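Local structure of aspartate semialdehyde dehydrogenase (Francisella tularensis subsp. tularensis, 4WOJ) at residues W100-A104 / L361-L365; V10-R16 / I36-S42; T185-S189 / S213-Q217. The protein probably catalyses the NADPH-dependent reductive dephosphorylation of L-aspartyl-4-phosphate to L-aspartate-semialdehyde, a shared step in lysine, methionine and threonine biosynthesis. All coordinates share one frame. Residue numbers count along the deposited sequence, not the author numbering.

Interaction 1 (W100-A104 / L361-L365); sequences WIDAA and LRRVL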
ATOM      1  N   TRP B 100      -4.610  25.223 -25.276  1.00 37.47           N
ATOM      2  CA  TRP B 100      -5.418  24.662 -24.215  1.00 36.27           C
ATOM      3  C   TRP B 100      -4.494  23.742 -23.423  1.00 37.79           C
ATOM      4  O   TRP B 100      -4.036  22.705 -23.924  1.00 32.02           O
ATOM      5  CB  TRP B 100      -6.576  23.877 -24.825  1.00 35.35           C
ATOM      6  CG  TRP B 100      -7.427  23.167 -23.866  1.00 35.41           C
ATOM      7  CD1 TRP B 100      -7.285  21.892 -23.459  1.00 36.54           C
ATOM      8  CD2 TRP B 100      -8.597  23.672 -23.216  1.00 37.21           C
ATOM      9  NE1 TRP B 100      -8.281  21.565 -22.575  1.00 36.66           N
ATOM     10  CE2 TRP B 100      -9.110  22.637 -22.420  1.00 37.52           C
ATOM     11  CE3 TRP B 100      -9.267  24.904 -23.231  1.00 38.68           C
ATOM     12  CZ2 TRP B 100     -10.261  22.793 -21.624  1.00 41.04           C
ATOM     13  CZ3 TRP B 100     -10.423  25.053 -22.457  1.00 37.21           C
ATOM     14  CH2 TRP B 100     -10.896  24.013 -21.658  1.00 37.41           C
ATOM     15  N   ILE B 101      -4.191  24.158 -22.200  1.00 38.17           N
ATOM     16  CA  ILE B 101      -3.398  23.354 -21.280  1.00 38.67           C
ATOM     17  C   ILE B 101      -4.398  22.796 -20.271  1.00 39.08           C
ATOM     18  O   ILE B 101      -5.166  23.538 -19.685  1.00 40.82           O
ATOM     19  CB  ILE B 101      -2.289  24.186 -20.596  1.00 39.67           C
ATOM     20  CG1 ILE B 101      -1.284  24.692 -21.629  1.00 41.37           C
ATOM     21  CG2 ILE B 101      -1.536  23.358 -19.581  1.00 40.69           C
ATOM     22  CD1 ILE B 101      -0.546  25.942 -21.201  1.00 42.96           C
ATOM     23  N   ASP B 102      -4.390  21.487 -20.075  1.00 41.35           N
ATOM     24  CA  ASP B 102      -5.421  20.846 -19.261  1.00 37.00           C
ATOM     25  C   ASP B 102      -4.889  19.763 -18.349  1.00 35.06           C
ATOM     26  O   ASP B 102      -4.043  18.947 -18.775  1.00 31.86           O
ATOM     27  CB  ASP B 102      -6.423  20.195 -20.206  1.00 38.11           C
ATOM     28  CG  ASP B 102      -7.775  19.908 -19.538  1.00 38.76           C
ATOM     29  OD1 ASP B 102      -7.870  19.917 -18.269  1.00 33.87           O
ATOM     30  OD2 ASP B 102      -8.733  19.657 -20.319  1.00 36.37           O
ATOM     31  N   ALA B 103      -5.441  19.710 -17.137  1.00 32.75           N
ATOM     32  CA  ALA B 103      -5.163  18.611 -16.170  1.00 36.11           C
ATOM     33  C   ALA B 103      -6.013  17.353 -16.381  1.00 37.60           C
ATOM     34  O   ALA B 103      -5.532  16.216 -16.194  1.00 39.91           O
ATOM     35  CB  ALA B 103      -5.327  19.074 -14.734  1.00 34.15           C
ATOM     36  N   ALA B 104      -7.256  17.556 -16.786  1.00 36.63           N
ATOM     37  CA  ALA B 104      -8.189  16.456 -16.941  1.00 37.49           C
ATOM     38  C   ALA B 104      -7.693  15.503 -18.025  1.00 38.65           C
ATOM     39  O   ALA B 104      -6.833  15.844 -18.821  1.00 39.04           O
ATOM     40  CB  ALA B 104      -9.575  16.981 -17.273  1.00 37.63           C
ATOM     41  N   LEU B 361       1.988  21.411 -15.661  1.00 23.48           N
ATOM     42  CA  LEU B 361       1.142  22.349 -16.367  1.00 23.50           C
ATOM     43  C   LEU B 361       1.817  23.704 -16.391  1.00 25.73           C
ATOM     44  O   LEU B 361       2.013  24.283 -17.471  1.00 23.41           O
ATOM     45  CB  LEU B 361      -0.239  22.399 -15.698  1.00 23.72           C
ATOM     46  CG  LEU B 361      -0.997  21.057 -15.652  1.00 23.52           C
ATOM     47  CD1 LEU B 361      -2.452  21.272 -15.292  1.00 23.51           C
ATOM     48  CD2 LEU B 361      -0.877  20.305 -17.004  1.00 23.85           C
ATOM     49  N   ARG B 362       2.156  24.194 -15.186  1.00 26.83           N
ATOM     50  CA  ARG B 362       2.953  25.414 -14.996  1.00 27.78           C
ATOM     51  C   ARG B 362       4.158  25.455 -15.896  1.00 27.10           C
ATOM     52  O   ARG B 362       4.465  26.474 -16.480  1.00 29.53           O
ATOM     53  CB  ARG B 362       3.448  25.534 -13.552  1.00 29.81           C
ATOM     54  CG  ARG B 362       4.116  26.863 -13.243  1.00 33.34           C
ATOM     55  CD  ARG B 362       4.760  26.894 -11.845  1.00 34.54           C
ATOM     56  NE  ARG B 362       6.000  26.117 -11.759  1.00 35.81           N
ATOM     57  CZ  ARG B 362       7.189  26.499 -12.235  1.00 34.33           C
ATOM     58  NH1 ARG B 362       8.247  25.717 -12.101  1.00 32.36           N
ATOM     59  NH2 ARG B 362       7.332  27.652 -12.845  1.00 36.24           N
ATOM     60  N   ARG B 363       4.856  24.350 -16.007  1.00 26.52           N
ATOM     61  CA  ARG B 363       6.098  24.342 -16.768  1.00 28.11           C
ATOM     62  C   ARG B 363       5.882  24.383 -18.297  1.00 28.61           C
ATOM     63  O   ARG B 363       6.678  24.944 -19.034  1.00 31.14           O
ATOM     64  CB  ARG B 363       6.959  23.136 -16.345  1.00 29.64           C
ATOM     65  CG  ARG B 363       7.519  23.268 -14.910  1.00 31.52           C
ATOM     66  CD  ARG B 363       8.246  21.992 -14.488  1.00 31.08           C
ATOM     67  NE  ARG B 363       9.355  21.769 -15.402  1.00 27.93           N
ATOM     68  CZ  ARG B 363      10.606  22.159 -15.194  1.00 30.28           C
ATOM     69  NH1 ARG B 363      10.983  22.782 -14.066  1.00 33.19           N
ATOM     70  NH2 ARG B 363      11.510  21.902 -16.104  1.00 32.18           N
ATOM     71  N   VAL B 364       4.803  23.796 -18.778  1.00 28.27           N
ATOM     72  CA  VAL B 364       4.522  23.829 -20.203  1.00 24.74           C
ATOM     73  C   VAL B 364       3.971  25.193 -20.599  1.00 27.12           C
ATOM     74  O   VAL B 364       4.270  25.713 -21.679  1.00 26.39           O
ATOM     75  CB  VAL B 364       3.619  22.682 -20.644  1.00 24.01           C
ATOM     76  CG1 VAL B 364       2.170  22.856 -20.225  1.00 22.67           C
ATOM     77  CG2 VAL B 364       3.761  22.479 -22.163  1.00 26.14           C
ATOM     78  N   LEU B 365       3.214  25.807 -19.700  1.00 27.85           N
ATOM     79  CA  LEU B 365       2.823  27.204 -19.877  1.00 29.91           C
ATOM     80  C   LEU B 365       4.024  28.074 -20.196  1.00 30.88           C
ATOM     81  O   LEU B 365       3.977  28.884 -21.121  1.00 33.47           O
ATOM     82  CB  LEU B 365       2.155  27.730 -18.611  1.00 30.21           C
ATOM     83  CG  LEU B 365       1.771  29.208 -18.630  1.00 32.85           C
ATOM     84  CD1 LEU B 365       0.800  29.535 -19.753  1.00 33.70           C
ATOM     85  CD2 LEU B 365       1.188  29.643 -17.282  1.00 31.89           C
TER

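Interaction 2 (V10-R16 / I36-S42); sequences VGFIGWR and ILPTFFS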
ATOM      1  N   VAL B  10      -3.670  35.172 -20.686  1.00 45.74           N
ATOM      2  CA  VAL B  10      -3.813  33.821 -20.163  1.00 42.70           C
ATOM      3  C   VAL B  10      -4.950  33.749 -19.180  1.00 41.08           C
ATOM      4  O   VAL B  10      -4.983  34.496 -18.205  1.00 34.05           O
ATOM      5  CB  VAL B  10      -2.551  33.344 -19.433  1.00 42.52           C
ATOM      6  CG1 VAL B  10      -2.605  31.836 -19.236  1.00 43.23           C
ATOM      7  CG2 VAL B  10      -1.308  33.725 -20.208  1.00 43.45           C
ATOM      8  N   GLY B  11      -5.855  32.807 -19.428  1.00 41.07           N
ATOM      9  CA  GLY B  11      -7.042  32.618 -18.599  1.00 38.94           C
ATOM     10  C   GLY B  11      -6.883  31.373 -17.756  1.00 39.55           C
ATOM     11  O   GLY B  11      -6.316  30.383 -18.202  1.00 36.84           O
ATOM     12  N   PHE B  12      -7.368  31.440 -16.526  1.00 40.51           N
ATOM     13  CA  PHE B  12      -7.241  30.338 -15.583  1.00 40.94           C
ATOM     14  C   PHE B  12      -8.610  29.818 -15.138  1.00 42.65           C
ATOM     15  O   PHE B  12      -9.401  30.553 -14.545  1.00 35.03           O
ATOM     16  CB  PHE B  12      -6.405  30.777 -14.370  1.00 40.78           C
ATOM     17  CG  PHE B  12      -4.995  31.116 -14.728  1.00 39.15           C
ATOM     18  CD1 PHE B  12      -4.023  30.110 -14.820  1.00 38.84           C
ATOM     19  CD2 PHE B  12      -4.650  32.415 -15.061  1.00 35.98           C
ATOM     20  CE1 PHE B  12      -2.718  30.418 -15.202  1.00 38.45           C
ATOM     21  CE2 PHE B  12      -3.347  32.736 -15.428  1.00 37.20           C
ATOM     22  CZ  PHE B  12      -2.380  31.735 -15.512  1.00 37.90           C
ATOM     23  N   ILE B  13      -8.874  28.547 -15.451  1.00 43.62           N
ATOM     24  CA  ILE B  13     -10.037  27.827 -14.913  1.00 42.43           C
ATOM     25  C   ILE B  13      -9.564  26.723 -13.954  1.00 40.93           C
ATOM     26  O   ILE B  13      -8.550  26.112 -14.181  1.00 44.06           O
ATOM     27  CB  ILE B  13     -10.903  27.224 -16.030  1.00 40.02           C
ATOM     28  CG1 ILE B  13     -10.993  28.181 -17.224  1.00 43.42           C
ATOM     29  CG2 ILE B  13     -12.304  26.949 -15.504  1.00 40.67           C
ATOM     30  CD1 ILE B  13      -9.993  27.928 -18.322  1.00 48.05           C
ATOM     31  N   GLY B  14     -10.289  26.486 -12.870  1.00 43.30           N
ATOM     32  CA  GLY B  14      -9.927  25.423 -11.914  1.00 42.10           C
ATOM     33  C   GLY B  14      -9.173  25.882 -10.674  1.00 45.24           C
ATOM     34  O   GLY B  14      -8.858  25.066  -9.797  1.00 47.41           O
ATOM     35  N   TRP B  15      -8.909  27.187 -10.580  1.00 41.75           N
ATOM     36  CA  TRP B  15      -7.927  27.713  -9.610  1.00 44.07           C
ATOM     37  C   TRP B  15      -8.350  27.640  -8.140  1.00 46.01           C
ATOM     38  O   TRP B  15      -7.516  27.773  -7.256  1.00 46.35           O
ATOM     39  CB  TRP B  15      -7.544  29.153  -9.959  1.00 44.91           C
ATOM     40  CG  TRP B  15      -8.691  30.046 -10.158  1.00 41.80           C
ATOM     41  CD1 TRP B  15      -9.311  30.331 -11.341  1.00 42.59           C
ATOM     42  CD2 TRP B  15      -9.384  30.760  -9.155  1.00 42.87           C
ATOM     43  NE1 TRP B  15     -10.353  31.189 -11.140  1.00 37.44           N
ATOM     44  CE2 TRP B  15     -10.421  31.474  -9.798  1.00 43.46           C
ATOM     45  CE3 TRP B  15      -9.234  30.876  -7.764  1.00 45.77           C
ATOM     46  CZ2 TRP B  15     -11.291  32.293  -9.102  1.00 40.64           C
ATOM     47  CZ3 TRP B  15     -10.099  31.679  -7.074  1.00 46.89           C
ATOM     48  CH2 TRP B  15     -11.119  32.388  -7.745  1.00 48.23           C
ATOM     49  N   ARG B  16      -9.636  27.416  -7.891  1.00 47.69           N
ATOM     50  CA  ARG B  16     -10.165  27.395  -6.537  1.00 47.75           C
ATOM     51  C   ARG B  16      -9.904  26.073  -5.813  1.00 49.04           C
ATOM     52  O   ARG B  16      -9.814  26.034  -4.581  1.00 44.95           O
ATOM     53  CB  ARG B  16     -11.664  27.655  -6.570  1.00 52.42           C
ATOM     54  CG  ARG B  16     -12.106  28.750  -5.601  1.00 58.69           C
ATOM     55  CD  ARG B  16     -13.622  28.868  -5.578  1.00 65.06           C
ATOM     56  NE  ARG B  16     -14.170  29.730  -6.635  1.00 71.04           N
ATOM     57  CZ  ARG B  16     -14.191  31.063  -6.579  1.00 76.30           C
ATOM     58  NH1 ARG B  16     -13.651  31.692  -5.529  1.00 72.47           N
ATOM     59  NH2 ARG B  16     -14.737  31.774  -7.574  1.00 76.27           N
ATOM     60  N   ILE B  36       2.617  38.121 -18.482  1.00 43.22           N
ATOM     61  CA  ILE B  36       1.354  37.693 -19.027  1.00 41.28           C
ATOM     62  C   ILE B  36       0.252  38.559 -18.458  1.00 41.00           C
ATOM     63  O   ILE B  36       0.446  39.222 -17.434  1.00 42.81           O
ATOM     64  CB  ILE B  36       1.079  36.230 -18.631  1.00 44.49           C
ATOM     65  CG1 ILE B  36       1.127  36.077 -17.102  1.00 44.40           C
ATOM     66  CG2 ILE B  36       2.095  35.289 -19.268  1.00 40.22           C
ATOM     67  CD1 ILE B  36       0.441  34.832 -16.607  1.00 43.85           C
ATOM     68  N   LEU B  37      -0.904  38.540 -19.109  1.00 38.55           N
ATOM     69  CA  LEU B  37      -2.089  39.255 -18.619  1.00 35.49           C
ATOM     70  C   LEU B  37      -3.109  38.247 -18.084  1.00 34.79           C
ATOM     71  O   LEU B  37      -3.965  37.756 -18.819  1.00 39.01           O
ATOM     72  CB  LEU B  37      -2.696  40.153 -19.725  1.00 34.33           C
ATOM     73  CG  LEU B  37      -1.706  41.137 -20.380  1.00 36.31           C
ATOM     74  CD1 LEU B  37      -2.329  41.945 -21.513  1.00 33.51           C
ATOM     75  CD2 LEU B  37      -1.129  42.068 -19.318  1.00 40.57           C
ATOM     76  N   PRO B  38      -3.027  37.926 -16.799  1.00 34.30           N
ATOM     77  CA  PRO B  38      -3.908  36.884 -16.326  1.00 36.05           C
ATOM     78  C   PRO B  38      -5.359  37.310 -16.305  1.00 40.78           C
ATOM     79  O   PRO B  38      -5.654  38.481 -16.118  1.00 46.10           O
ATOM     80  CB  PRO B  38      -3.421  36.616 -14.901  1.00 35.46           C
ATOM     81  CG  PRO B  38      -2.071  37.226 -14.829  1.00 37.29           C
ATOM     82  CD  PRO B  38      -2.157  38.419 -15.728  1.00 36.94           C
ATOM     83  N   THR B  39      -6.246  36.348 -16.511  1.00 41.02           N
ATOM     84  CA  THR B  39      -7.661  36.534 -16.302  1.00 41.62           C
ATOM     85  C   THR B  39      -8.179  35.294 -15.605  1.00 40.36           C
ATOM     86  O   THR B  39      -7.842  34.189 -15.986  1.00 48.37           O
ATOM     87  CB  THR B  39      -8.383  36.764 -17.631  1.00 43.59           C
ATOM     88  OG1 THR B  39      -7.894  37.973 -18.218  1.00 47.57           O
ATOM     89  CG2 THR B  39      -9.880  36.860 -17.439  1.00 43.91           C
ATOM     90  N   PHE B  40      -9.020  35.492 -14.609  1.00 39.96           N
ATOM     91  CA  PHE B  40      -9.422  34.425 -13.732  1.00 40.59           C
ATOM     92  C   PHE B  40     -10.889  34.105 -13.912  1.00 44.16           C
ATOM     93  O   PHE B  40     -11.753  34.921 -13.603  1.00 44.92           O
ATOM     94  CB  PHE B  40      -9.084  34.798 -12.280  1.00 42.84           C
ATOM     95  CG  PHE B  40      -7.622  34.676 -11.993  1.00 44.17           C
ATOM     96  CD1 PHE B  40      -7.063  33.428 -11.720  1.00 42.72           C
ATOM     97  CD2 PHE B  40      -6.781  35.771 -12.108  1.00 41.52           C
ATOM     98  CE1 PHE B  40      -5.711  33.297 -11.498  1.00 39.78           C
ATOM     99  CE2 PHE B  40      -5.421  35.632 -11.913  1.00 39.92           C
ATOM    100  CZ  PHE B  40      -4.891  34.390 -11.603  1.00 39.39           C
ATOM    101  N   PHE B  41     -11.156  32.896 -14.395  1.00 42.93           N
ATOM    102  CA  PHE B  41     -12.504  32.470 -14.728  1.00 42.35           C
ATOM    103  C   PHE B  41     -13.169  31.707 -13.620  1.00 43.54           C
ATOM    104  O   PHE B  41     -12.524  31.076 -12.779  1.00 40.83           O
ATOM    105  CB  PHE B  41     -12.501  31.622 -15.973  1.00 44.35           C
ATOM    106  CG  PHE B  41     -12.250  32.405 -17.201  1.00 48.25           C
ATOM    107  CD1 PHE B  41     -10.969  32.566 -17.677  1.00 48.05           C
ATOM    108  CD2 PHE B  41     -13.301  33.024 -17.863  1.00 51.54           C
ATOM    109  CE1 PHE B  41     -10.742  33.293 -18.832  1.00 51.19           C
ATOM    110  CE2 PHE B  41     -13.081  33.763 -19.010  1.00 50.53           C
ATOM    111  CZ  PHE B  41     -11.796  33.897 -19.495  1.00 51.56           C
ATOM    112  N   SER B  42     -14.488  31.789 -13.613  1.00 47.65           N
ATOM    113  CA  SER B  42     -15.231  31.299 -12.478  1.00 53.04           C
ATOM    114  C   SER B  42     -16.589  30.835 -12.916  1.00 56.06           C
ATOM    115  O   SER B  42     -17.047  31.121 -14.026  1.00 55.68           O
ATOM    116  CB  SER B  42     -15.355  32.391 -11.411  1.00 51.52           C
ATOM    117  OG  SER B  42     -15.492  31.810 -10.134  1.00 52.29           O
TER

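Interaction 3 (T185-S189 / S213-Q217); sequences TSLLS and SKIPQ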
ATOM      1  N   THR B 185     -12.201   9.630  10.000  1.00 38.62           N
ATOM      2  CA  THR B 185     -11.159   9.409  11.010  1.00 36.53           C
ATOM      3  C   THR B 185     -11.453  10.135  12.329  1.00 36.37           C
ATOM      4  O   THR B 185     -11.133   9.660  13.419  1.00 32.20           O
ATOM      5  CB  THR B 185      -9.810   9.903  10.460  1.00 33.64           C
ATOM      6  OG1 THR B 185      -9.701   9.500   9.098  1.00 31.17           O
ATOM      7  CG2 THR B 185      -8.660   9.357  11.239  1.00 31.10           C
ATOM      8  N   SER B 186     -12.055  11.304  12.201  1.00 39.22           N
ATOM      9  CA  SER B 186     -12.426  12.112  13.358  1.00 35.98           C
ATOM     10  C   SER B 186     -13.483  11.415  14.172  1.00 35.12           C
ATOM     11  O   SER B 186     -13.315  11.209  15.374  1.00 33.50           O
ATOM     12  CB  SER B 186     -12.934  13.479  12.925  1.00 35.26           C
ATOM     13  OG  SER B 186     -13.620  14.109  14.006  1.00 38.34           O
ATOM     14  N   LEU B 187     -14.556  11.027  13.499  1.00 35.08           N
ATOM     15  CA  LEU B 187     -15.680  10.342  14.152  1.00 37.88           C
ATOM     16  C   LEU B 187     -15.302   9.019  14.815  1.00 39.17           C
ATOM     17  O   LEU B 187     -15.641   8.782  15.982  1.00 38.64           O
ATOM     18  CB  LEU B 187     -16.792  10.090  13.148  1.00 39.85           C
ATOM     19  CG  LEU B 187     -17.412  11.356  12.533  1.00 41.23           C
ATOM     20  CD1 LEU B 187     -18.306  10.991  11.355  1.00 39.74           C
ATOM     21  CD2 LEU B 187     -18.193  12.139  13.590  1.00 40.42           C
ATOM     22  N   LEU B 188     -14.579   8.180  14.076  1.00 37.47           N
ATOM     23  CA  LEU B 188     -14.066   6.938  14.625  1.00 37.81           C
ATOM     24  C   LEU B 188     -13.185   7.181  15.821  1.00 40.39           C
ATOM     25  O   LEU B 188     -13.177   6.384  16.753  1.00 42.84           O
ATOM     26  CB  LEU B 188     -13.232   6.179  13.606  1.00 36.02           C
ATOM     27  CG  LEU B 188     -13.907   5.849  12.311  1.00 35.44           C
ATOM     28  CD1 LEU B 188     -12.887   5.208  11.392  1.00 38.66           C
ATOM     29  CD2 LEU B 188     -15.045   4.910  12.571  1.00 37.32           C
ATOM     30  N   SER B 189     -12.411   8.256  15.791  1.00 45.15           N
ATOM     31  CA  SER B 189     -11.549   8.590  16.934  1.00 48.97           C
ATOM     32  C   SER B 189     -12.356   8.948  18.167  1.00 47.83           C
ATOM     33  O   SER B 189     -11.917   8.691  19.287  1.00 49.22           O
ATOM     34  CB  SER B 189     -10.598   9.755  16.629  1.00 49.33           C
ATOM     35  OG  SER B 189      -9.834   9.523  15.459  1.00 52.57           O
ATOM     36  N   SER B 213     -24.747   5.545   7.753  1.00 53.88           N
ATOM     37  CA  SER B 213     -25.569   6.579   8.363  1.00 52.69           C
ATOM     38  C   SER B 213     -24.882   7.220   9.574  1.00 50.74           C
ATOM     39  O   SER B 213     -25.392   8.188  10.140  1.00 51.96           O
ATOM     40  CB  SER B 213     -26.897   5.979   8.797  1.00 51.80           C
ATOM     41  OG  SER B 213     -26.708   5.272  10.005  1.00 52.49           O
ATOM     42  N   LYS B 214     -23.762   6.648   9.993  1.00 47.30           N
ATOM     43  CA  LYS B 214     -22.975   7.173  11.120  1.00 46.37           C
ATOM     44  C   LYS B 214     -21.663   7.756  10.615  1.00 47.12           C
ATOM     45  O   LYS B 214     -21.186   8.788  11.087  1.00 50.97           O
ATOM     46  CB  LYS B 214     -22.643   6.054  12.096  1.00 46.74           C
ATOM     47  CG  LYS B 214     -23.849   5.371  12.715  1.00 49.95           C
ATOM     48  CD  LYS B 214     -24.276   6.026  14.025  1.00 53.53           C
ATOM     49  CE  LYS B 214     -25.270   5.155  14.789  1.00 54.37           C
ATOM     50  NZ  LYS B 214     -24.802   4.960  16.188  1.00 57.78           N
ATOM     51  N   ILE B 215     -21.090   7.063   9.648  1.00 41.92           N
ATOM     52  CA  ILE B 215     -19.814   7.408   9.076  1.00 39.29           C
ATOM     53  C   ILE B 215     -19.976   7.669   7.607  1.00 38.11           C
ATOM     54  O   ILE B 215     -20.179   6.724   6.841  1.00 39.13           O
ATOM     55  CB  ILE B 215     -18.848   6.214   9.191  1.00 38.08           C
ATOM     56  CG1 ILE B 215     -18.583   5.876  10.670  1.00 35.63           C
ATOM     57  CG2 ILE B 215     -17.552   6.510   8.447  1.00 35.65           C
ATOM     58  CD1 ILE B 215     -18.195   7.061  11.526  1.00 33.43           C
ATOM     59  N   PRO B 216     -19.841   8.930   7.192  1.00 34.28           N
ATOM     60  CA  PRO B 216     -20.076   9.273   5.808  1.00 33.90           C
ATOM     61  C   PRO B 216     -19.061   8.641   4.874  1.00 32.60           C
ATOM     62  O   PRO B 216     -17.868   8.763   5.095  1.00 29.32           O
ATOM     63  CB  PRO B 216     -19.898  10.784   5.796  1.00 31.22           C
ATOM     64  CG  PRO B 216     -18.891  11.017   6.842  1.00 33.09           C
ATOM     65  CD  PRO B 216     -19.217  10.040   7.923  1.00 34.33           C
ATOM     66  N   GLN B 217     -19.549   7.979   3.839  1.00 33.55           N
ATOM     67  CA  GLN B 217     -18.690   7.221   2.956  1.00 33.45           C
ATOM     68  C   GLN B 217     -19.143   7.226   1.506  1.00 37.70           C
ATOM     69  O   GLN B 217     -18.732   6.384   0.730  1.00 40.27           O
ATOM     70  CB  GLN B 217     -18.603   5.785   3.443  1.00 33.14           C
ATOM     71  CG  GLN B 217     -19.909   5.183   3.909  1.00 31.38           C
ATOM     72  CD  GLN B 217     -19.686   3.937   4.745  1.00 31.03           C
ATOM     73  OE1 GLN B 217     -19.572   2.840   4.192  1.00 27.67           O
ATOM     74  NE2 GLN B 217     -19.614   4.101   6.080  1.00 29.73           N
TER

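Interaction 1 (W100-A104 / L361-L365)
In the Rossmann-type NAD(P)-binding domain of this dehydrogenase, the C-terminal helix packs on one face of the parallel sheet, and here it meets strand 99-102. The short axes approach to 9.1 Å and run nearly antiparallel, at 162°, the direction that helices flanking a parallel sheet commonly take. Ile-101 is the centre of the contact: its beta-branched side chain suits a strand and points toward the helix, where CG2 lies 4.0 Å from Leu-361 CD2 and 3.8 Å from Val-364 CG1. Ile-101 CD1 reaches further, to 3.8 Å from Leu-365 CA and 4.1 Å from Leu-365 CD1. Positions 361, 364 and 365 follow the three- and four-residue spacing of a helix, so their aliphatic groups share one side of it. Leu-361 also meets the residue just past the strand, Ala-103, whose CB is 3.7 Å from Leu-361 CD1; the small methyl lets the leucine settle there.

Asp-102 points away from the helix and shapes the strand's exit. Asp-102 OD1 accepts from Ala-104 N at 2.9 Å, an Asx turn, while Asp-102 OD2 takes Trp-100 NE1 at 3.0 Å and also bonds Thr-84. Beyond the pair, Ile-101 bonds through its backbone to strand 74-77, Trp-100 and Asp-102 do so to strand 135-138, Trp-100 packs on helix 81-93, and Leu-365 touches Met-27 of helix 18-30.

Interaction 2 (V10-R16 / I36-S42)
Val-10 lies within strand 8-13, the first of the beta-alpha-beta unit that begins the Rossmann-type domain; helix 18-30 links this strand to its parallel neighbour 36-42. Val-10 N donates to Leu-37 O at 3.2 Å and Val-10 O accepts from Thr-39 N at 2.8 Å, so one residue bonds to the two flanking its bridge partner Pro-38, the pattern of parallel strands. Proline, lacking an amide hydrogen, fits a position whose nitrogen is not needed for this ladder. Gly-11 leaves space for the ring of Phe-41: a CB here would come within 2.6 Å of CE1. Phe-12 continues the ladder, its N bonding Thr-39 O and its O accepting from Phe-41 N. Its ring packs with Pro-38 and Ile-36 on the face holding Val-10, and lies nearly parallel to that of Phe-40, at 21°, but slid so far that they barely overlap. Ile-13 CG1 rests 4.0 Å from Phe-41 CB. Gly-14 turns the chain at phi 99°, where a CB would be jammed against the preceding carbonyl, consistent with the glycine-rich turn that in Rossmann folds faces the dinucleotide. Trp-15 receives the edge of Phe-40 on its face, a T-shaped pair beside Met-24 of helix 18-30, and its NE1 bonds Phe-41 O at 2.7 Å. Finally, the long Arg-16 extends to the end of strand 36-42, where its NH2 donates to Ser-42 OG at 2.7 Å.

Interaction 3 (T185-S189 / S213-Q217)
A small, mainly apolar contact joins helix 175-191 to the loop that follows helix 198-209, in the dimerisation domain and near the second subunit. Leu-187 points toward the loop: its CB lies 3.7 Å from Ile-215 CD1, and its CD1 sits 3.7 Å from Pro-216 CD and 3.6 Å from Lys-214 O. Leu-188 adds CD2 at 4.0 Å from the same Ile-215 CD1. Ile-215 can thus reach two successive leucines, while the rigid ring of Pro-216 suits an extended loop, and Gln-184 NE2 of the helix bonds Pro-216 O. Within the loop, Gln-217 NE2 donates to Ile-215 O at 2.8 Å, and also to Ser-209 O. Leu-208 of helix 198-209 packs on both Leu-188 and Ile-215. Thr-185 packs on Thr-185 of the second subunit, and Ser-189 OG hydrogen-bonds Ser-189 OG there. Helix 175-191 thus serves two partners, Leu-187 and Leu-188 facing its own chain and Thr-185 and Ser-189 the second subunit, as in a helix lining a homodimer interface.

Overall arrangement
From the N terminus, interaction 2 closes first, over a short loop of 19 residues that is mostly helix 18-30, and pairs neighbouring strands of the parallel sheet. Interaction 1 opens later, at strand 99-102 of the same sheet, and closes only at the C-terminal helix, after 256 intervening residues. Most of the dimerisation domain falls in that long loop, and interaction 3 is nested there, linking a helix to a loop. Interactions 1 and 2 touch, Leu-365 CD1 lying 4.1 Å from Val-10 CG1, so the chain's last helix returns to the domain its first strand began. Interaction 3 is remote, its centre about 36 Å from the centre of each of the others.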